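Local coordinates for protein DspB (Aggregatibacter actinomycetemcomitans, PDB 1YHT) that acts as a biofilm-releasing glycoside hydrolase of the beta-N-acetylhexosaminidase class, probably trimming N-acetylhexosamine residues from matrix polysaccharide, at residues E110-H120 / T174-F185; L259-V269 / N314-G324. All coordinates share one frame; numbering follows the deposited sequence.

Contact 1: E110-H120 / T174-F185; sequences ELIPELDSPNH and TSQHFHIGGDEF
Neighbouring parallel strands of the TIM barrel meet where His179 N binds Pro113 O (2.8 Å) and Leu115 N binds His179 O (3.0 Å), so His179 is gripped at both ends of its backbone. At their C-terminal ends the segments line what is probably the active site: Asp183-Glu184 matches the acidic pair of family 20 hydrolases, and acetate and glycerol lie close by. Asp183 OD1 comes within 2.5 Å of Asp116 OD2, their carboxylates nearly coplanar. His120 NE2 donates in its ring plane to the anti lone pair of Glu184 OE1 (2.6 Å), while its ND1 is held by Asp56. At the other end of the strands, an extended side chain with CG anti to its N (chi1 -172°) brings Glu110 OE2 to His177 ND1, a nearly straight 2.6 Å bond in the imidazole plane, taken on the syn lone pair of that oxygen. Gln176 N reaches the same oxygen from the anti side (2.9 Å). Pro113 CG packs on Phe178 CD1. Glu114 lies alongside His179 inside the barrel, its carboxylate held by His51, His53 and Trp216. Strands 49-53 and 212-216 flank the pair; helix 154-171 covers Pro113, Leu115 and Phe178.

Contact 2: L259-V269 / N314-G324; sequences LPELLAKGFTV and NRVQNTHEIAG
Leu259, Pro260 and Leu263, on the helix 259-264, form an apolar patch against Val316 and Ile322 of the loop that leads into strand 324-329. The CG2 methyl of Val316 is the shared contact: it meets Leu259 CD2 at 3.9 Å, the two side chains crossing at about a right angle, and also touches the ring carbon CG of Pro260. Leu263 approaches Val316 tip to tip. With its CG anti to the carbonyl carbon (chi1 -65°), Leu263 splits its two methyls between partners: CD1 rests against Ile322 CG1 (3.9 Å), and CD2 lies over the backbone of Glu321, 3.5 Å from Glu321 O. Past the helix, Thr268 CG2 and Ala323 CB touch methyl to methyl at 3.6 Å.

The helix stops in a Schellman motif, with Gly266 at positive phi and bonds from Gly266 N to Leu263 O and from Phe267 N to Leu262 O; the chain then turns into the short barrel strand 269-271, which runs parallel to 324-329.

The direct polar link is made by backbone at the start of these two strands: Ala323 N donates to Val269 O (2.9 Å, N-H...O 153°), with the donor tilted 30° from the carbonyl plane. Ile322 CG2 packs on the same oxygen. A water lies beside this bond, taking the N-H of Val269 (2.9 Å from Val269 N) and donating to Glu321 O, with a weak bond to Phe267 O. Outside the two segments, Trp307 packs on Leu259 and Pro260 and donates through NE1 to Asn314 O, Tyr236 of strand 233-236 touches Leu259 and Val269, and Lys17 NZ binds Ile322 O.

From the N terminus, strands 18-24 and 49-53 come first, and strand 49-53 pairs with 110-117. Contact 1 then closes a loop of 53 residues, mostly helix, bringing strand 177-181 beside 110-117. The chain goes on through strands 212-216 and 233-236 before contact 2 opens at helix 259-264; it closes 44 residues, among them helix 287-301, against the approach to strand 324-329. The two loops follow in series and neither nest nor cross. Contact 1 is near the middle of the chain, whereas contact 2 is peripheral, their centres 21 Å apart and nearest atoms about 7 Å. Strand 324-329 pairs with 18-24, which completes the barrel circuit.

Contact 1: E110-H120 / T174-F185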
loop_
_atom_site.group_PDB
_atom_site.type_symbol
_atom_site.label_atom_id
_atom_site.label_comp_id
_atom_site.label_asym_id
_atom_site.label_seq_id
_atom_site.Cartn_x
_atom_site.Cartn_y
_atom_site.Cartn_z
ATOM N N GLU A 110 -4.340 -2.897 -13.841
ATOM C CA GLU A 110 -3.624 -3.825 -12.994
ATOM C C GLU A 110 -4.006 -3.667 -11.521
ATOM O O GLU A 110 -4.133 -2.557 -11.009
ATOM C CB GLU A 110 -2.116 -3.582 -13.107
ATOM C CG GLU A 110 -1.296 -4.655 -12.399
ATOM C CD GLU A 110 0.172 -4.348 -12.254
ATOM O OE1 GLU A 110 0.646 -3.261 -12.618
ATOM O OE2 GLU A 110 0.855 -5.249 -11.759
ATOM N N LEU A 111 -4.219 -4.787 -10.853
ATOM C CA LEU A 111 -4.461 -4.824 -9.397
ATOM C C LEU A 111 -3.150 -5.203 -8.716
ATOM O O LEU A 111 -2.558 -6.229 -9.036
ATOM C CB LEU A 111 -5.530 -5.840 -9.086
ATOM C CG LEU A 111 -6.902 -5.575 -9.771
ATOM C CD1 LEU A 111 -7.993 -6.602 -9.344
ATOM C CD2 LEU A 111 -7.385 -4.180 -9.438
ATOM N N ILE A 112 -2.688 -4.372 -7.794
ATOM C CA ILE A 112 -1.486 -4.659 -7.065
ATOM C C ILE A 112 -1.887 -4.888 -5.602
ATOM O O ILE A 112 -2.129 -3.937 -4.867
ATOM C CB ILE A 112 -0.424 -3.555 -7.207
ATOM C CG1 ILE A 112 -0.165 -3.269 -8.692
ATOM C CG2 ILE A 112 0.840 -3.891 -6.374
ATOM C CD1 ILE A 112 0.764 -2.080 -9.014
ATOM N N PRO A 113 -1.927 -6.156 -5.169
ATOM C CA PRO A 113 -2.209 -6.371 -3.737
ATOM C C PRO A 113 -1.027 -5.957 -2.872
ATOM O O PRO A 113 0.115 -6.133 -3.293
ATOM C CB PRO A 113 -2.482 -7.885 -3.645
ATOM C CG PRO A 113 -1.517 -8.489 -4.696
ATOM C CD PRO A 113 -1.702 -7.442 -5.881
ATOM N N GLU A 114 -1.310 -5.442 -1.664
ATOM C CA GLU A 114 -0.306 -5.134 -0.658
ATOM C C GLU A 114 -0.586 -5.914 0.592
ATOM O O GLU A 114 -1.586 -5.662 1.292
ATOM C CB GLU A 114 -0.207 -3.624 -0.291
ATOM C CG GLU A 114 0.957 -3.342 0.668
ATOM C CD GLU A 114 1.080 -1.922 1.194
ATOM O OE1 GLU A 114 0.434 -0.988 0.668
ATOM O OE2 GLU A 114 1.827 -1.764 2.201
ATOM N N LEU A 115 0.333 -6.830 0.904
ATOM C CA LEU A 115 0.309 -7.554 2.160
ATOM C C LEU A 115 1.437 -6.963 2.992
ATOM O O LEU A 115 2.577 -7.319 2.818
ATOM C CB LEU A 115 0.498 -9.060 1.895
ATOM C CG LEU A 115 0.224 -10.008 3.059
ATOM C CD1 LEU A 115 -1.254 -10.024 3.394
ATOM C CD2 LEU A 115 0.748 -11.410 2.742
ATOM N N ASP A 116 1.095 -6.012 3.860
ATOM C CA ASP A 116 2.095 -5.220 4.539
ATOM C C ASP A 116 2.729 -6.047 5.686
ATOM O O ASP A 116 2.068 -6.863 6.346
ATOM C CB ASP A 116 1.499 -3.892 5.050
ATOM C CG ASP A 116 2.548 -2.829 5.315
ATOM O OD1 ASP A 116 3.765 -3.166 5.374
ATOM O OD2 ASP A 116 2.129 -1.647 5.507
ATOM N N SER A 117 4.019 -5.842 5.837
ATOM C CA SER A 117 4.846 -6.453 6.880
ATOM C C SER A 117 6.187 -5.739 6.844
ATOM O O SER A 117 6.515 -5.063 5.852
ATOM C CB SER A 117 4.993 -7.956 6.701
ATOM O OG SER A 117 6.047 -8.321 5.825
ATOM N N PRO A 118 6.979 -5.858 7.939
ATOM C CA PRO A 118 6.725 -6.594 9.173
ATOM C C PRO A 118 5.804 -5.931 10.176
ATOM O O PRO A 118 5.390 -6.600 11.128
ATOM C CB PRO A 118 8.134 -6.697 9.816
ATOM C CG PRO A 118 8.870 -5.595 9.305
ATOM C CD PRO A 118 8.308 -5.243 7.936
ATOM N N ASN A 119 5.529 -4.638 10.007
ATOM C CA ASN A 119 4.576 -3.915 10.867
ATOM C C ASN A 119 3.208 -3.864 10.134
ATOM O O ASN A 119 3.012 -4.598 9.156
ATOM C CB ASN A 119 5.186 -2.541 11.242
ATOM C CG ASN A 119 4.770 -2.039 12.654
ATOM O OD1 ASN A 119 5.612 -1.920 13.604
ATOM N ND2 ASN A 119 3.490 -1.713 12.801
ATOM N N HIS A 120 2.282 -3.014 10.587
ATOM C CA HIS A 120 1.023 -2.776 9.874
ATOM C C HIS A 120 0.313 -4.106 9.534
ATOM O O HIS A 120 -0.225 -4.306 8.434
ATOM C CB HIS A 120 1.290 -1.901 8.644
ATOM C CG HIS A 120 1.544 -0.459 8.975
ATOM N ND1 HIS A 120 0.548 0.383 9.425
ATOM C CD2 HIS A 120 2.679 0.291 8.937
ATOM C CE1 HIS A 120 1.061 1.584 9.659
ATOM N NE2 HIS A 120 2.349 1.564 9.349
ATOM N N THR A 174 -4.610 -10.711 -12.932
ATOM C CA THR A 174 -4.880 -9.266 -12.888
ATOM C C THR A 174 -3.689 -8.493 -12.342
ATOM O O THR A 174 -3.678 -7.261 -12.395
ATOM C CB THR A 174 -6.101 -8.935 -12.021
ATOM O OG1 THR A 174 -5.832 -9.260 -10.635
ATOM C CG2 THR A 174 -7.334 -9.696 -12.531
ATOM N N SER A 175 -2.679 -9.220 -11.835
ATOM C CA SER A 175 -1.598 -8.641 -11.056
ATOM C C SER A 175 -0.268 -9.062 -11.644
ATOM O O SER A 175 -0.033 -10.252 -11.844
ATOM C CB SER A 175 -1.715 -9.098 -9.583
ATOM O OG SER A 175 -0.588 -8.639 -8.845
ATOM N N GLN A 176 0.585 -8.088 -11.959
ATOM C CA GLN A 176 1.984 -8.356 -12.322
ATOM C C GLN A 176 3.016 -7.923 -11.281
ATOM O O GLN A 176 4.232 -8.222 -11.425
ATOM C CB GLN A 176 2.285 -7.711 -13.679
ATOM C CG GLN A 176 1.522 -8.419 -14.804
ATOM C CD GLN A 176 0.087 -7.980 -14.911
ATOM O OE1 GLN A 176 -0.200 -6.788 -14.985
ATOM N NE2 GLN A 176 -0.823 -8.925 -14.894
ATOM N N HIS A 177 2.510 -7.277 -10.213
ATOM C CA HIS A 177 3.343 -6.795 -9.138
ATOM C C HIS A 177 2.647 -7.128 -7.840
ATOM O O HIS A 177 1.415 -7.010 -7.760
ATOM C CB HIS A 177 3.499 -5.272 -9.196
ATOM C CG HIS A 177 4.111 -4.772 -10.468
ATOM N ND1 HIS A 177 3.386 -4.639 -11.631
ATOM C CD2 HIS A 177 5.370 -4.381 -10.759
ATOM C CE1 HIS A 177 4.180 -4.191 -12.593
ATOM N NE2 HIS A 177 5.398 -4.037 -12.094
ATOM N N PHE A 178 3.431 -7.408 -6.814
ATOM C CA PHE A 178 2.900 -7.649 -5.467
ATOM C C PHE A 178 3.658 -6.731 -4.532
ATOM O O PHE A 178 4.888 -6.704 -4.545
ATOM C CB PHE A 178 3.118 -9.140 -5.138
ATOM C CG PHE A 178 2.517 -9.607 -3.848
ATOM C CD1 PHE A 178 1.482 -10.546 -3.848
ATOM C CD2 PHE A 178 3.029 -9.207 -2.665
ATOM C CE1 PHE A 178 0.945 -11.038 -2.657
ATOM C CE2 PHE A 178 2.505 -9.691 -1.442
ATOM C CZ PHE A 178 1.443 -10.604 -1.453
ATOM N N HIS A 179 2.912 -6.004 -3.687
ATOM C CA HIS A 179 3.506 -5.028 -2.809
ATOM C C HIS A 179 3.713 -5.675 -1.436
ATOM O O HIS A 179 2.753 -6.108 -0.794
ATOM C CB HIS A 179 2.643 -3.773 -2.772
ATOM C CG HIS A 179 3.352 -2.545 -2.275
ATOM N ND1 HIS A 179 3.922 -2.473 -1.014
ATOM C CD2 HIS A 179 3.590 -1.354 -2.867
ATOM C CE1 HIS A 179 4.460 -1.276 -0.855
ATOM N NE2 HIS A 179 4.238 -0.563 -1.944
ATOM N N ILE A 180 4.981 -5.735 -1.017
ATOM C CA ILE A 180 5.370 -6.340 0.242
ATOM C C ILE A 180 5.423 -5.391 1.459
ATOM O O ILE A 180 5.839 -5.788 2.586
ATOM C CB ILE A 180 6.725 -7.140 0.119
ATOM C CG1 ILE A 180 7.906 -6.201 -0.122
ATOM C CG2 ILE A 180 6.572 -8.247 -0.957
ATOM C CD1 ILE A 180 9.246 -6.821 -0.034
ATOM N N GLY A 181 4.925 -4.186 1.277
ATOM C CA GLY A 181 4.868 -3.226 2.337
ATOM C C GLY A 181 6.236 -2.693 2.674
ATOM O O GLY A 181 6.931 -2.153 1.773
ATOM N N GLY A 182 6.613 -2.845 3.959
ATOM C CA GLY A 182 7.916 -2.400 4.435
ATOM C C GLY A 182 7.966 -0.951 4.943
ATOM O O GLY A 182 9.035 -0.323 4.940
ATOM N N ASP A 183 6.817 -0.437 5.381
ATOM C CA ASP A 183 6.746 0.886 5.992
ATOM C C ASP A 183 6.673 0.853 7.499
ATOM O O ASP A 183 6.071 -0.053 8.096
ATOM C CB ASP A 183 5.564 1.701 5.456
ATOM C CG ASP A 183 4.205 1.036 5.750
ATOM O OD1 ASP A 183 4.128 -0.209 5.707
ATOM O OD2 ASP A 183 3.215 1.764 6.022
ATOM N N GLU A 184 7.331 1.861 8.085
ATOM C CA GLU A 184 7.242 2.209 9.494
ATOM C C GLU A 184 7.489 1.039 10.416
ATOM O O GLU A 184 6.723 0.826 11.331
ATOM C CB GLU A 184 5.862 2.844 9.813
ATOM C CG GLU A 184 5.496 4.051 8.978
ATOM C CD GLU A 184 4.190 4.715 9.411
ATOM O OE1 GLU A 184 3.194 3.979 9.623
ATOM O OE2 GLU A 184 4.177 5.977 9.546
ATOM N N PHE A 185 8.577 0.313 10.212
ATOM C CA PHE A 185 8.881 -0.866 10.998
ATOM C C PHE A 185 10.168 -0.573 11.778
ATOM O O PHE A 185 10.974 0.307 11.380
ATOM C CB PHE A 185 9.053 -2.108 10.103
ATOM C CG PHE A 185 10.259 -2.028 9.196
ATOM C CD1 PHE A 185 11.488 -2.477 9.633
ATOM C CD2 PHE A 185 10.188 -1.423 7.952
ATOM C CE1 PHE A 185 12.591 -2.354 8.859
ATOM C CE2 PHE A 185 11.319 -1.276 7.187
ATOM C CZ PHE A 185 12.511 -1.768 7.635
HETATM O O HOH W 1 5.068 -8.168 3.367
HETATM O O HOH W 2 5.385 -2.610 7.838
#

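Contact 2: L259-V269 / N314-G324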
loop_
_atom_site.group_PDB
_atom_site.type_symbol
_atom_site.label_atom_id
_atom_site.label_comp_id
_atom_site.label_asym_id
_atom_site.label_seq_id
_atom_site.Cartn_x
_atom_site.Cartn_y
_atom_site.Cartn_z
ATOM N N LEU A 259 15.317 9.785 -3.240
ATOM C CA LEU A 259 14.767 9.292 -4.463
ATOM C C LEU A 259 15.835 9.417 -5.583
ATOM O O LEU A 259 16.055 8.457 -6.308
ATOM C CB LEU A 259 13.426 9.975 -4.779
ATOM C CG LEU A 259 12.762 9.554 -6.092
ATOM C CD1 LEU A 259 11.228 9.592 -6.027
ATOM C CD2 LEU A 259 13.280 10.388 -7.217
ATOM N N PRO A 260 16.512 10.590 -5.714
ATOM C CA PRO A 260 17.516 10.646 -6.759
ATOM C C PRO A 260 18.629 9.617 -6.591
ATOM O O PRO A 260 19.124 9.101 -7.571
ATOM C CB PRO A 260 18.061 12.075 -6.646
ATOM C CG PRO A 260 16.870 12.868 -6.041
ATOM C CD PRO A 260 16.357 11.888 -5.032
ATOM N N GLU A 261 19.029 9.353 -5.358
ATOM C CA GLU A 261 20.055 8.343 -5.099
ATOM C C GLU A 261 19.652 6.964 -5.593
ATOM O O GLU A 261 20.470 6.226 -6.152
ATOM C CB GLU A 261 20.440 8.336 -3.641
ATOM C CG GLU A 261 21.401 9.459 -3.320
ATOM C CD GLU A 261 21.451 9.823 -1.858
ATOM O OE1 GLU A 261 20.647 9.353 -1.027
ATOM O OE2 GLU A 261 22.343 10.623 -1.516
ATOM N N LEU A 262 18.366 6.641 -5.445
ATOM C CA LEU A 262 17.815 5.393 -5.936
ATOM C C LEU A 262 17.825 5.358 -7.452
ATOM O O LEU A 262 18.205 4.355 -8.048
ATOM C CB LEU A 262 16.393 5.200 -5.404
ATOM C CG LEU A 262 16.298 4.856 -3.893
ATOM C CD1 LEU A 262 14.848 4.849 -3.422
ATOM C CD2 LEU A 262 16.948 3.551 -3.564
ATOM N N LEU A 263 17.423 6.476 -8.064
ATOM C CA LEU A 263 17.407 6.586 -9.539
ATOM C C LEU A 263 18.802 6.411 -10.113
ATOM O O LEU A 263 18.998 5.719 -11.114
ATOM C CB LEU A 263 16.856 7.943 -9.953
ATOM C CG LEU A 263 15.394 8.225 -9.609
ATOM C CD1 LEU A 263 15.007 9.592 -10.091
ATOM C CD2 LEU A 263 14.463 7.173 -10.177
ATOM N N ALA A 264 19.772 7.026 -9.433
ATOM C CA ALA A 264 21.181 6.934 -9.850
ATOM C C ALA A 264 21.689 5.502 -9.826
ATOM O O ALA A 264 22.486 5.143 -10.686
ATOM C CB ALA A 264 22.028 7.787 -9.010
ATOM N N LYS A 265 21.223 4.693 -8.859
ATOM C CA LYS A 265 21.540 3.284 -8.813
ATOM C C LYS A 265 20.715 2.408 -9.751
ATOM O O LYS A 265 20.944 1.237 -9.814
ATOM C CB LYS A 265 21.459 2.735 -7.386
ATOM C CG LYS A 265 22.767 2.889 -6.586
ATOM C CD LYS A 265 23.838 1.854 -7.002
ATOM C CE LYS A 265 23.755 0.612 -6.088
ATOM N NZ LYS A 265 24.382 -0.650 -6.586
ATOM N N GLY A 266 19.773 2.945 -10.493
ATOM C CA GLY A 266 19.034 2.115 -11.435
ATOM C C GLY A 266 17.683 1.573 -10.982
ATOM O O GLY A 266 17.055 0.803 -11.707
ATOM N N PHE A 267 17.218 1.966 -9.802
ATOM C CA PHE A 267 15.950 1.460 -9.304
ATOM C C PHE A 267 14.791 2.031 -10.063
ATOM O O PHE A 267 14.767 3.216 -10.402
ATOM C CB PHE A 267 15.767 1.768 -7.807
ATOM C CG PHE A 267 16.525 0.829 -6.911
ATOM C CD1 PHE A 267 15.942 -0.322 -6.440
ATOM C CD2 PHE A 267 17.843 1.093 -6.572
ATOM C CE1 PHE A 267 16.655 -1.206 -5.632
ATOM C CE2 PHE A 267 18.577 0.225 -5.752
ATOM C CZ PHE A 267 17.996 -0.912 -5.265
ATOM N N THR A 268 13.784 1.170 -10.263
ATOM C CA THR A 268 12.444 1.625 -10.577
ATOM C C THR A 268 11.854 2.286 -9.349
ATOM O O THR A 268 11.782 1.686 -8.283
ATOM C CB THR A 268 11.593 0.441 -11.010
ATOM O OG1 THR A 268 12.201 -0.121 -12.171
ATOM C CG2 THR A 268 10.186 0.836 -11.324
ATOM N N VAL A 269 11.458 3.549 -9.486
ATOM C CA VAL A 269 10.869 4.257 -8.376
ATOM C C VAL A 269 9.603 4.993 -8.842
ATOM O O VAL A 269 9.645 5.778 -9.804
ATOM C CB VAL A 269 11.839 5.265 -7.754
ATOM C CG1 VAL A 269 11.204 5.863 -6.499
ATOM C CG2 VAL A 269 13.231 4.603 -7.419
ATOM N N ASN A 314 15.513 19.925 -4.343
ATOM C CA ASN A 314 16.115 18.644 -4.764
ATOM C C ASN A 314 15.292 17.926 -5.837
ATOM O O ASN A 314 15.471 16.727 -6.075
ATOM C CB ASN A 314 16.334 17.697 -3.571
ATOM C CG ASN A 314 15.106 17.560 -2.708
ATOM O OD1 ASN A 314 14.003 17.901 -3.137
ATOM N ND2 ASN A 314 15.291 17.127 -1.462
ATOM N N ARG A 315 14.424 18.669 -6.504
ATOM C CA ARG A 315 13.515 18.076 -7.454
ATOM C C ARG A 315 14.270 17.432 -8.593
ATOM O O ARG A 315 15.433 17.763 -8.876
ATOM C CB ARG A 315 12.553 19.116 -7.976
ATOM C CG ARG A 315 13.147 19.985 -9.051
ATOM C CD ARG A 315 12.402 21.260 -9.115
ATOM N NE ARG A 315 11.035 21.046 -9.580
ATOM C CZ ARG A 315 10.107 21.994 -9.628
ATOM N NH1 ARG A 315 10.380 23.245 -9.266
ATOM N NH2 ARG A 315 8.896 21.685 -10.055
ATOM N N VAL A 316 13.620 16.473 -9.230
ATOM C CA VAL A 316 14.207 15.788 -10.361
ATOM C C VAL A 316 13.797 16.547 -11.621
ATOM O O VAL A 316 12.615 16.786 -11.845
ATOM C CB VAL A 316 13.786 14.308 -10.412
ATOM C CG1 VAL A 316 14.313 13.641 -11.667
ATOM C CG2 VAL A 316 14.312 13.585 -9.171
ATOM N N GLN A 317 14.782 16.959 -12.419
ATOM C CA GLN A 317 14.514 17.679 -13.671
ATOM C C GLN A 317 14.341 16.680 -14.810
ATOM O O GLN A 317 13.512 16.863 -15.687
ATOM C CB GLN A 317 15.656 18.644 -13.999
ATOM C CG GLN A 317 15.190 20.087 -14.198
ATOM C CD GLN A 317 15.107 20.832 -12.880
ATOM O OE1 GLN A 317 16.123 21.032 -12.204
ATOM N NE2 GLN A 317 13.899 21.266 -12.515
ATOM N N ASN A 318 15.151 15.629 -14.777
ATOM C CA ASN A 318 15.013 14.479 -15.682
ATOM C C ASN A 318 13.908 13.491 -15.266
ATOM O O ASN A 318 14.195 12.339 -14.890
ATOM C CB ASN A 318 16.373 13.749 -15.834
ATOM C CG ASN A 318 17.184 13.667 -14.494
ATOM O OD1 ASN A 318 16.968 12.773 -13.650
ATOM N ND2 ASN A 318 18.114 14.606 -14.315
ATOM N N THR A 319 12.644 13.898 -15.381
ATOM C CA THR A 319 11.539 13.021 -14.904
ATOM C C THR A 319 11.325 11.722 -15.722
ATOM O O THR A 319 10.655 10.823 -15.235
ATOM C CB THR A 319 10.186 13.766 -14.735
ATOM O OG1 THR A 319 9.705 14.207 -16.010
ATOM C CG2 THR A 319 10.323 14.941 -13.765
ATOM N N HIS A 320 11.898 11.612 -16.928
ATOM C CA HIS A 320 11.862 10.341 -17.698
ATOM C C HIS A 320 12.304 9.108 -16.893
ATOM O O HIS A 320 11.898 7.976 -17.206
ATOM C CB HIS A 320 12.765 10.394 -18.934
ATOM C CG HIS A 320 12.179 11.148 -20.088
ATOM N ND1 HIS A 320 12.784 11.195 -21.328
ATOM C CD2 HIS A 320 11.037 11.874 -20.197
ATOM C CE1 HIS A 320 12.039 11.915 -22.152
ATOM N NE2 HIS A 320 10.984 12.358 -21.483
ATOM N N GLU A 321 13.157 9.339 -15.904
ATOM C CA GLU A 321 13.669 8.261 -15.032
ATOM C C GLU A 321 12.706 7.790 -13.936
ATOM O O GLU A 321 12.955 6.746 -13.310
ATOM C CB GLU A 321 14.963 8.720 -14.350
ATOM C CG GLU A 321 16.081 9.007 -15.334
ATOM C CD GLU A 321 17.431 9.218 -14.652
ATOM O OE1 GLU A 321 17.464 9.693 -13.498
ATOM O OE2 GLU A 321 18.461 8.926 -15.290
ATOM N N ILE A 322 11.698 8.604 -13.635
ATOM C CA ILE A 322 10.736 8.291 -12.597
ATOM C C ILE A 322 9.642 7.443 -13.253
ATOM O O ILE A 322 9.041 7.799 -14.265
ATOM C CB ILE A 322 10.179 9.560 -11.870
ATOM C CG1 ILE A 322 11.286 10.259 -11.077
ATOM C CG2 ILE A 322 9.019 9.164 -10.942
ATOM C CD1 ILE A 322 10.926 11.699 -10.647
ATOM N N ALA A 323 9.403 6.278 -12.686
ATOM C CA ALA A 323 8.597 5.258 -13.347
ATOM C C ALA A 323 7.082 5.617 -13.332
ATOM O O ALA A 323 6.341 5.181 -14.172
ATOM C CB ALA A 323 8.875 3.912 -12.683
ATOM N N GLY A 324 6.667 6.490 -12.429
ATOM C CA GLY A 324 5.236 6.781 -12.233
ATOM C C GLY A 324 4.937 7.403 -10.882
ATOM O O GLY A 324 5.845 7.948 -10.231
HETATM O O HOH W 3 12.258 4.669 -12.092
#